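Local coordinates for protein ribosomal RNA small subunit methyltransferase E (Thermotoga maritima, PDB 1Z85) that probably methylates the N3 position of a specific uridine in 16S ribosomal RNA, using S-adenosyl-L-methionine as methyl donor, at residues 23-28 / 60-65; 96-101 / 187-192; 105-110 / 136-141. One frame throughout, in Å; residues are numbered along the deposited sequence.

Contact 1 of 3, residues 23-28 / 60-65; sequences NGEVIF and ILKSLK
Glu25 and Lys62 reach toward each other from two strands of one sheet that are not direct neighbours. The backbones stay well apart, 9.2 Å at the closest pair of alpha carbons, Glu25 CA and Ile60 CA, because strand 69-78 runs between strands 25-28 and 55-64 and pairs antiparallel with both, which leaves those two parallel to each other. Val26 is backbone hydrogen-bonded with Ala71 on that central strand, and Ile60 pairs with Lys72. On the 60-65 side the strand is interrupted by a classic beta bulge, where Lys62 and Ser63 both face Ala70.

What joins the two segments is a single ion pair laid across the intervening strand. Lys62 points its CB toward strand 25-28, and its chain, bent at chi3 (-51°), brings NZ to 3.0 Å from Glu25 OE1. The bond is a hydrogen bond as well as a salt bridge, and it uses the anti side of the carboxylate, with NZ 27° out of the carboxylate plane. Glu25 leaves the backbone with CG between N and the carbonyl carbon (chi1 73°) and then extends. The two side chains cross at about a right angle. NZ also lies 3.9 Å from Glu25 CB, alongside the aliphatic root of its partner. Phe28 and Leu64 both touch Met36 of helix 30-38.

This is an ion pair between next-but-one strands at the surface of the small N-terminal sheet; segment 60-65 belongs to the PUA family region. Lys62 is exposed and Glu25 partly so, and the anti approach is the less favoured one for a carboxylate; water probably screens the attraction, leaving a modest electrostatic tie.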
loop_
_atom_site.group_PDB
_atom_site.type_symbol
_atom_site.label_atom_id
_atom_site.label_comp_id
_atom_site.label_asym_id
_atom_site.label_seq_id
_atom_site.Cartn_x
_atom_site.Cartn_y
_atom_site.Cartn_z
ATOM N N ASN B 23 31.950 -19.215 -15.832
ATOM C CA ASN B 23 32.502 -19.967 -16.956
ATOM C C ASN B 23 31.638 -19.923 -18.236
ATOM O O ASN B 23 31.462 -20.970 -18.941
ATOM C CB ASN B 23 32.716 -21.430 -16.522
ATOM C CG ASN B 23 33.620 -21.555 -15.298
ATOM O OD1 ASN B 23 34.822 -21.248 -15.359
ATOM N ND2 ASN B 23 33.048 -22.018 -14.186
ATOM N N GLY B 24 31.072 -18.735 -18.517
ATOM C CA GLY B 24 30.267 -18.535 -19.726
ATOM C C GLY B 24 28.832 -19.056 -19.698
ATOM O O GLY B 24 28.114 -18.958 -20.698
ATOM N N GLU B 25 28.397 -19.599 -18.563
ATOM C CA GLU B 25 27.025 -20.060 -18.438
ATOM C C GLU B 25 26.325 -19.457 -17.207
ATOM O O GLU B 25 26.974 -18.952 -16.283
ATOM C CB GLU B 25 27.001 -21.591 -18.391
ATOM C CG GLU B 25 27.502 -22.193 -17.069
ATOM C CD GLU B 25 27.723 -23.689 -17.161
ATOM O OE1 GLU B 25 26.977 -24.344 -17.930
ATOM O OE2 GLU B 25 28.645 -24.200 -16.474
ATOM N N VAL B 26 24.998 -19.488 -17.222
ATOM C CA VAL B 26 24.224 -19.197 -16.041
ATOM C C VAL B 26 23.565 -20.514 -15.662
ATOM O O VAL B 26 22.989 -21.184 -16.520
ATOM C CB VAL B 26 23.195 -18.068 -16.289
ATOM C CG1 VAL B 26 22.394 -17.794 -15.065
ATOM C CG2 VAL B 26 23.907 -16.778 -16.735
ATOM N N ILE B 27 23.727 -20.922 -14.403
ATOM C CA ILE B 27 23.064 -22.129 -13.902
ATOM C C ILE B 27 21.947 -21.745 -12.964
ATOM O O ILE B 27 22.048 -20.779 -12.227
ATOM C CB ILE B 27 24.042 -23.162 -13.217
ATOM C CG1 ILE B 27 24.676 -22.590 -11.951
ATOM C CG2 ILE B 27 25.132 -23.649 -14.207
ATOM N N PHE B 28 20.882 -22.533 -12.987
ATOM C CA PHE B 28 19.651 -22.214 -12.285
ATOM C C PHE B 28 19.234 -23.364 -11.382
ATOM O O PHE B 28 19.360 -24.533 -11.775
ATOM C CB PHE B 28 18.534 -21.968 -13.290
ATOM C CG PHE B 28 18.862 -20.939 -14.349
ATOM C CD1 PHE B 28 19.585 -21.289 -15.475
ATOM C CD2 PHE B 28 18.387 -19.642 -14.240
ATOM C CE1 PHE B 28 19.848 -20.356 -16.446
ATOM C CE2 PHE B 28 18.652 -18.691 -15.218
ATOM C CZ PHE B 28 19.369 -19.049 -16.321
ATOM N N ILE B 60 21.179 -18.314 -24.187
ATOM C CA ILE B 60 20.458 -19.356 -24.905
ATOM C C ILE B 60 20.336 -20.582 -23.993
ATOM O O ILE B 60 21.337 -21.135 -23.542
ATOM C CB ILE B 60 21.162 -19.738 -26.220
ATOM C CG1 ILE B 60 21.513 -18.471 -27.017
ATOM C CG2 ILE B 60 20.270 -20.709 -27.018
ATOM C CD1 ILE B 60 21.887 -18.708 -28.486
ATOM N N LEU B 61 19.101 -20.993 -23.724
ATOM C CA LEU B 61 18.827 -22.145 -22.857
ATOM C C LEU B 61 19.377 -23.410 -23.509
ATOM O O LEU B 61 19.139 -23.637 -24.703
ATOM C CB LEU B 61 17.311 -22.269 -22.597
ATOM C CG LEU B 61 16.779 -23.262 -21.550
ATOM C CD1 LEU B 61 17.423 -23.038 -20.184
ATOM C CD2 LEU B 61 15.248 -23.175 -21.413
ATOM N N LYS B 62 20.142 -24.200 -22.748
ATOM C CA LYS B 62 20.688 -25.479 -23.249
ATOM C C LYS B 62 19.938 -26.644 -22.613
ATOM O O LYS B 62 19.380 -27.481 -23.319
ATOM C CB LYS B 62 22.186 -25.637 -22.936
ATOM C CG LYS B 62 23.110 -24.511 -23.417
ATOM C CD LYS B 62 24.555 -24.680 -22.873
ATOM C CE LYS B 62 24.600 -24.898 -21.337
ATOM N NZ LYS B 62 25.891 -24.503 -20.685
ATOM N N SER B 63 19.952 -26.685 -21.279
ATOM C CA SER B 63 19.327 -27.747 -20.498
ATOM C C SER B 63 18.195 -27.161 -19.677
ATOM O O SER B 63 18.334 -26.101 -19.084
ATOM C CB SER B 63 20.342 -28.412 -19.545
ATOM O OG SER B 63 19.827 -28.538 -18.206
ATOM N N LEU B 64 17.073 -27.864 -19.659
ATOM C CA LEU B 64 16.028 -27.644 -18.679
ATOM C C LEU B 64 15.597 -29.026 -18.209
ATOM O O LEU B 64 15.046 -29.825 -19.001
ATOM C CB LEU B 64 14.858 -26.882 -19.295
ATOM C CG LEU B 64 13.716 -26.516 -18.349
ATOM C CD1 LEU B 64 14.256 -25.877 -17.082
ATOM C CD2 LEU B 64 12.717 -25.593 -19.031
ATOM N N LYS B 65 15.887 -29.317 -16.938
ATOM C CA LYS B 65 15.665 -30.643 -16.369
ATOM C C LYS B 65 14.809 -30.443 -15.116
ATOM O O LYS B 65 14.470 -29.311 -14.820
ATOM C CB LYS B 65 17.018 -31.293 -16.055
ATOM C CG LYS B 65 17.802 -31.706 -17.301
#

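Contact 2 of 3, residues 96-101 / 187-192; sequences WERTRF and GPEGGF
Arg98, on helix 96-108, lays its guanidinium flat against the side chain of Glu189, which stands on the turn that follows strand 182-186. This is the tight part of the contact. The guanidinium and carboxylate planes lie only 3° apart, and Glu189 CG sits 3.6 Å above the Arg98 guanidinium plane, over its centre. Glu189 CB closes to 3.5 Å from Arg98 NH2. An extended glutamate chain, with CG opposite the backbone N (chi1 -176°), carries the carboxylate alongside, while the arginine bends at chi3 (80°) to turn its flat end broadside.

The charged ends are held more loosely, on a side where Glu189 is exposed to solvent. Arg98 NE and Glu189 OE1 are 3.9 Å apart, a long salt bridge in which the oxygen sits off the flat group, feeling its charge but meeting no hydrogen. Glu189 OE1 has its stronger partner in Arg95. At its edge the guanidinium uses water instead: water 1 lies in its plane, accepts from Arg98 NH2 at 2.7 Å and donates to Gly187 O at 2.8 Å, bridging the helix to the residue just before the turn.

Residues Pro188 to Gly191 form a type I beta turn, closed by Gly191 N to Pro188 O, and the sequence Gly-Pro-Glu-Gly-Gly is consistent with a loop near the knotted cofactor site, as in RsmE relatives. Arg98 also makes a cation-pi contact with Phe216, at the start of helix 216-230, and packs on Leu167, while Phe192 turns to helix 194-201.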
loop_
_atom_site.group_PDB
_atom_site.type_symbol
_atom_site.label_atom_id
_atom_site.label_comp_id
_atom_site.label_asym_id
_atom_site.label_seq_id
_atom_site.Cartn_x
_atom_site.Cartn_y
_atom_site.Cartn_z
ATOM N N TRP B 96 4.535 -14.278 9.732
ATOM C CA TRP B 96 5.110 -14.367 8.391
ATOM C C TRP B 96 4.445 -13.463 7.347
ATOM O O TRP B 96 5.084 -12.895 6.479
ATOM C CB TRP B 96 5.153 -15.822 7.925
ATOM C CG TRP B 96 5.665 -15.923 6.542
ATOM C CD1 TRP B 96 4.958 -16.306 5.435
ATOM C CD2 TRP B 96 6.984 -15.574 6.095
ATOM N NE1 TRP B 96 5.779 -16.246 4.317
ATOM C CE2 TRP B 96 7.018 -15.780 4.692
ATOM C CE3 TRP B 96 8.152 -15.131 6.751
ATOM C CZ2 TRP B 96 8.175 -15.545 3.922
ATOM C CZ3 TRP B 96 9.299 -14.873 5.988
ATOM C CH2 TRP B 96 9.306 -15.099 4.588
ATOM N N GLU B 97 3.145 -13.321 7.420
ATOM C CA GLU B 97 2.416 -12.522 6.432
ATOM C C GLU B 97 2.844 -11.026 6.497
ATOM O O GLU B 97 2.918 -10.320 5.457
ATOM C CB GLU B 97 0.925 -12.697 6.699
ATOM C CG GLU B 97 0.584 -14.248 7.096
ATOM C CD GLU B 97 0.589 -14.624 8.661
ATOM O OE1 GLU B 97 -0.450 -14.432 9.355
ATOM O OE2 GLU B 97 1.601 -15.182 9.189
ATOM N N ARG B 98 3.150 -10.537 7.712
ATOM C CA ARG B 98 3.646 -9.164 7.871
ATOM C C ARG B 98 5.073 -9.087 7.366
ATOM O O ARG B 98 5.404 -8.151 6.666
ATOM C CB ARG B 98 3.615 -8.735 9.327
ATOM C CG ARG B 98 2.229 -8.402 9.794
ATOM C CD ARG B 98 2.126 -8.327 11.313
ATOM N NE ARG B 98 2.613 -7.062 11.846
ATOM C CZ ARG B 98 1.851 -6.004 12.116
ATOM N NH1 ARG B 98 0.543 -5.979 11.843
ATOM N NH2 ARG B 98 2.428 -4.946 12.631
ATOM N N THR B 99 5.916 -10.053 7.776
ATOM C CA THR B 99 7.345 -10.091 7.407
ATOM C C THR B 99 7.528 -10.211 5.914
ATOM O O THR B 99 8.315 -9.528 5.363
ATOM C CB THR B 99 8.074 -11.219 8.148
ATOM O OG1 THR B 99 7.834 -11.093 9.552
ATOM C CG2 THR B 99 9.564 -11.127 7.985
ATOM N N ARG B 100 6.774 -11.072 5.249
ATOM C CA ARG B 100 6.920 -11.245 3.822
ATOM C C ARG B 100 6.575 -9.945 3.102
ATOM O O ARG B 100 7.275 -9.526 2.198
ATOM C CB ARG B 100 6.004 -12.390 3.363
ATOM C CG ARG B 100 6.070 -12.693 1.867
ATOM C CD ARG B 100 4.847 -13.580 1.486
ATOM N NE ARG B 100 4.452 -13.666 0.081
ATOM C CZ ARG B 100 5.164 -14.168 -0.945
ATOM N NH1 ARG B 100 6.425 -14.580 -0.797
ATOM N NH2 ARG B 100 4.600 -14.205 -2.167
ATOM N N PHE B 101 5.478 -9.317 3.524
ATOM C CA PHE B 101 5.021 -8.004 3.021
ATOM C C PHE B 101 6.079 -6.920 3.137
ATOM O O PHE B 101 6.369 -6.223 2.166
ATOM C CB PHE B 101 3.721 -7.551 3.739
ATOM C CG PHE B 101 3.295 -6.164 3.375
ATOM C CD1 PHE B 101 2.614 -5.924 2.193
ATOM C CD2 PHE B 101 3.630 -5.092 4.176
ATOM C CE1 PHE B 101 2.267 -4.604 1.825
ATOM C CE2 PHE B 101 3.318 -3.810 3.825
ATOM C CZ PHE B 101 2.643 -3.540 2.651
ATOM N N GLY B 187 8.508 -0.728 13.537
ATOM C CA GLY B 187 8.211 -1.298 14.847
ATOM C C GLY B 187 7.475 -2.626 14.823
ATOM O O GLY B 187 6.807 -2.985 13.825
ATOM N N PRO B 188 7.584 -3.379 15.928
ATOM C CA PRO B 188 6.932 -4.676 16.011
ATOM C C PRO B 188 5.406 -4.605 16.233
ATOM O O PRO B 188 4.870 -3.612 16.719
ATOM C CB PRO B 188 7.629 -5.328 17.200
ATOM C CG PRO B 188 7.957 -4.198 18.096
ATOM C CD PRO B 188 8.290 -3.039 17.170
ATOM N N GLU B 189 4.710 -5.683 15.883
ATOM C CA GLU B 189 3.261 -5.725 16.016
ATOM C C GLU B 189 2.729 -5.491 17.444
ATOM O O GLU B 189 1.765 -4.783 17.627
ATOM C CB GLU B 189 2.747 -7.042 15.452
ATOM C CG GLU B 189 1.226 -7.162 15.456
ATOM C CD GLU B 189 0.727 -8.489 14.923
ATOM O OE1 GLU B 189 1.520 -9.457 14.766
ATOM O OE2 GLU B 189 -0.493 -8.549 14.676
ATOM N N GLY B 190 3.380 -6.045 18.457
ATOM C CA GLY B 190 2.923 -5.877 19.840
ATOM C C GLY B 190 3.427 -4.600 20.498
ATOM O O GLY B 190 3.186 -4.390 21.682
ATOM N N GLY B 191 4.145 -3.756 19.752
ATOM C CA GLY B 191 4.631 -2.467 20.269
ATOM C C GLY B 191 6.043 -2.555 20.809
ATOM O O GLY B 191 6.522 -3.641 21.142
ATOM N N PHE B 192 6.730 -1.416 20.851
ATOM C CA PHE B 192 8.013 -1.343 21.556
ATOM C C PHE B 192 7.778 -1.578 23.069
ATOM O O PHE B 192 6.794 -1.131 23.640
ATOM C CB PHE B 192 8.706 0.017 21.346
ATOM C CG PHE B 192 9.006 0.354 19.898
ATOM C CD1 PHE B 192 9.897 -0.402 19.167
ATOM C CD2 PHE B 192 8.430 1.463 19.294
ATOM C CE1 PHE B 192 10.186 -0.091 17.826
ATOM C CE2 PHE B 192 8.737 1.791 17.990
ATOM C CZ PHE B 192 9.593 0.995 17.243
HETATM O O HOH W 1 5.154 -4.874 12.506
#

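Contact 3 of 3, residues 105-110 / 136-141; sequences KCVELG and REAAKQ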
loop_
_atom_site.group_PDB
_atom_site.type_symbol
_atom_site.label_atom_id
_atom_site.label_comp_id
_atom_site.label_asym_id
_atom_site.label_seq_id
_atom_site.Cartn_x
_atom_site.Cartn_y
_atom_site.Cartn_z
ATOM N N LYS B 105 8.078 -5.079 -0.025
ATOM C CA LYS B 105 8.066 -3.603 -0.124
ATOM C C LYS B 105 9.410 -3.004 -0.085
ATOM O O LYS B 105 9.673 -2.038 -0.788
ATOM C CB LYS B 105 7.203 -3.013 0.985
ATOM C CG LYS B 105 5.703 -2.901 0.616
ATOM C CD LYS B 105 5.219 -4.095 -0.192
ATOM C CE LYS B 105 4.266 -3.722 -1.265
ATOM N NZ LYS B 105 4.052 -4.855 -2.253
ATOM N N CYS B 106 10.295 -3.548 0.729
ATOM C CA CYS B 106 11.698 -3.111 0.695
ATOM C C CYS B 106 12.384 -3.291 -0.663
ATOM O O CYS B 106 13.144 -2.434 -1.109
ATOM C CB CYS B 106 12.512 -3.874 1.730
ATOM S SG CYS B 106 12.286 -3.323 3.420
ATOM N N VAL B 107 12.154 -4.418 -1.326
ATOM C CA VAL B 107 12.657 -4.597 -2.713
ATOM C C VAL B 107 12.063 -3.553 -3.604
ATOM O O VAL B 107 12.751 -2.868 -4.350
ATOM C CB VAL B 107 12.276 -6.000 -3.298
ATOM C CG1 VAL B 107 12.759 -6.175 -4.713
ATOM C CG2 VAL B 107 12.805 -7.122 -2.420
ATOM N N GLU B 108 10.755 -3.445 -3.536
ATOM C CA GLU B 108 10.016 -2.556 -4.374
ATOM C C GLU B 108 10.405 -1.094 -4.299
ATOM O O GLU B 108 10.422 -0.410 -5.303
ATOM C CB GLU B 108 8.530 -2.653 -4.010
ATOM C CG GLU B 108 7.685 -2.540 -5.162
ATOM C CD GLU B 108 6.216 -2.446 -4.825
ATOM O OE1 GLU B 108 5.767 -3.098 -3.863
ATOM O OE2 GLU B 108 5.536 -1.715 -5.570
ATOM N N LEU B 109 10.657 -0.627 -3.091
ATOM C CA LEU B 109 10.909 0.773 -2.778
ATOM C C LEU B 109 12.378 1.152 -2.751
ATOM O O LEU B 109 12.757 2.199 -2.187
ATOM C CB LEU B 109 10.284 1.133 -1.406
ATOM C CG LEU B 109 8.747 0.976 -1.383
ATOM C CD1 LEU B 109 8.172 1.122 0.001
ATOM C CD2 LEU B 109 8.111 1.976 -2.332
ATOM N N GLY B 110 13.217 0.322 -3.330
ATOM C CA GLY B 110 14.615 0.677 -3.473
ATOM C C GLY B 110 15.486 0.642 -2.226
ATOM O O GLY B 110 16.584 1.202 -2.207
ATOM N N ARG B 136 14.335 -12.535 -3.896
ATOM C CA ARG B 136 14.527 -12.974 -5.266
ATOM C C ARG B 136 13.224 -12.832 -6.059
ATOM O O ARG B 136 13.206 -12.278 -7.124
ATOM C CB ARG B 136 14.999 -14.420 -5.265
ATOM C CG ARG B 136 15.259 -14.957 -6.639
ATOM C CD ARG B 136 14.867 -16.408 -6.771
ATOM N NE ARG B 136 15.768 -17.224 -5.983
ATOM C CZ ARG B 136 16.127 -18.471 -6.271
ATOM N NH1 ARG B 136 15.673 -19.110 -7.357
ATOM N NH2 ARG B 136 16.974 -19.078 -5.452
ATOM N N GLU B 137 12.131 -13.381 -5.559
ATOM C CA GLU B 137 10.917 -13.439 -6.371
ATOM C C GLU B 137 10.405 -12.031 -6.606
ATOM O O GLU B 137 10.018 -11.711 -7.703
ATOM C CB GLU B 137 9.833 -14.339 -5.735
ATOM C CG GLU B 137 10.211 -15.874 -5.690
ATOM C CD GLU B 137 10.406 -16.547 -7.082
ATOM O OE1 GLU B 137 10.267 -15.891 -8.135
ATOM O OE2 GLU B 137 10.704 -17.750 -7.133
ATOM N N ALA B 138 10.449 -11.186 -5.584
ATOM C CA ALA B 138 10.069 -9.760 -5.735
ATOM C C ALA B 138 10.941 -8.997 -6.728
ATOM O O ALA B 138 10.441 -8.277 -7.602
ATOM C CB ALA B 138 10.099 -9.051 -4.381
ATOM N N ALA B 139 12.243 -9.130 -6.598
ATOM C CA ALA B 139 13.171 -8.504 -7.526
ATOM C C ALA B 139 12.936 -8.963 -8.961
ATOM O O ALA B 139 12.981 -8.154 -9.872
ATOM C CB ALA B 139 14.606 -8.819 -7.076
ATOM N N LYS B 140 12.686 -10.255 -9.185
ATOM C CA LYS B 140 12.459 -10.736 -10.567
ATOM C C LYS B 140 11.227 -10.041 -11.126
ATOM O O LYS B 140 11.217 -9.646 -12.278
ATOM C CB LYS B 140 12.282 -12.262 -10.656
ATOM C CG LYS B 140 13.569 -13.067 -10.547
ATOM C CD LYS B 140 13.307 -14.508 -10.030
ATOM C CE LYS B 140 12.191 -15.228 -10.817
ATOM N NZ LYS B 140 12.038 -16.660 -10.413
ATOM N N GLN B 141 10.214 -9.847 -10.282
ATOM C CA GLN B 141 9.028 -9.112 -10.695
ATOM C C GLN B 141 9.269 -7.597 -10.943
ATOM O O GLN B 141 8.741 -7.023 -11.923
ATOM C CB GLN B 141 7.889 -9.368 -9.709
ATOM C CG GLN B 141 6.495 -9.380 -10.345
#
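Val107 packs against Ala138 and Ala139 in a buried helix-to-helix contact, apolar in its side chains and centred about 6 Å from the centre of the chain's mass of atoms, where the end of helix 96-108 meets the later part of helix 128-142. The backbones come close, with Val107 CA 6.2 Å from Ala139 CA, because the facing side chains are small. Each branch of the valine has its own partner. Val107 CG2 lies 3.9 Å from Ala138 CB, and Val107 CG1, set opposite the backbone N by a chi1 of 179°, comes to 3.5 Å from Ala139 N, against the main chain itself. The Ala139 methyl is a little further away, its CB 4.0 Å from Val107 CG1. Pro148 and Phe147, from the loop that follows helix 128-142, add to the packing round Val107 and Ala139.

Just past Val107 the first helix stops in a Schellman motif: Val111 N bonds to Cys106 O, and Gly110, with positive phi, is its C-prime residue. The chain then turns into strand 113-117 of the parallel sheet of the methyltransferase domain, an alpha/beta knot fold of the SPOUT clan.

On the far side of helix 128-142, Lys140 NZ bonds Glu137 OE1 at 3.0 Å, on the syn side but tilted 30° out of the carboxylate plane, and also pairs with Glu32 from helix 30-38, so this helix faces the N-terminal domain as well. On the first helix, Lys105 NZ forms a salt bridge with Glu108 OE1, its hydrogen bond weak. The other oxygen, Glu108 OE2, is gripped by Thr218 OG1 and Arg215 N of the second subunit.

In the fold
From the N terminus, contact 1 comes first: 60-65 returns to 23-28 and closes a loop within the small N-terminal sheet, before contacts 2 and 3 open. The chain then enters the parallel sheet and helix 96-108, which serves both remaining contacts. Its early part opens contact 2, which closes only with 187-192, after strand 182-186. Its end makes contact 3 with helix 128-142, so contact 3 is nested inside the loop of contact 2, their centres 18 Å apart. Contacts 1 and 2 lie on opposite sides of the chain's centre, whereas contacts 1 and 3 approach to about 7 Å between nearest atoms.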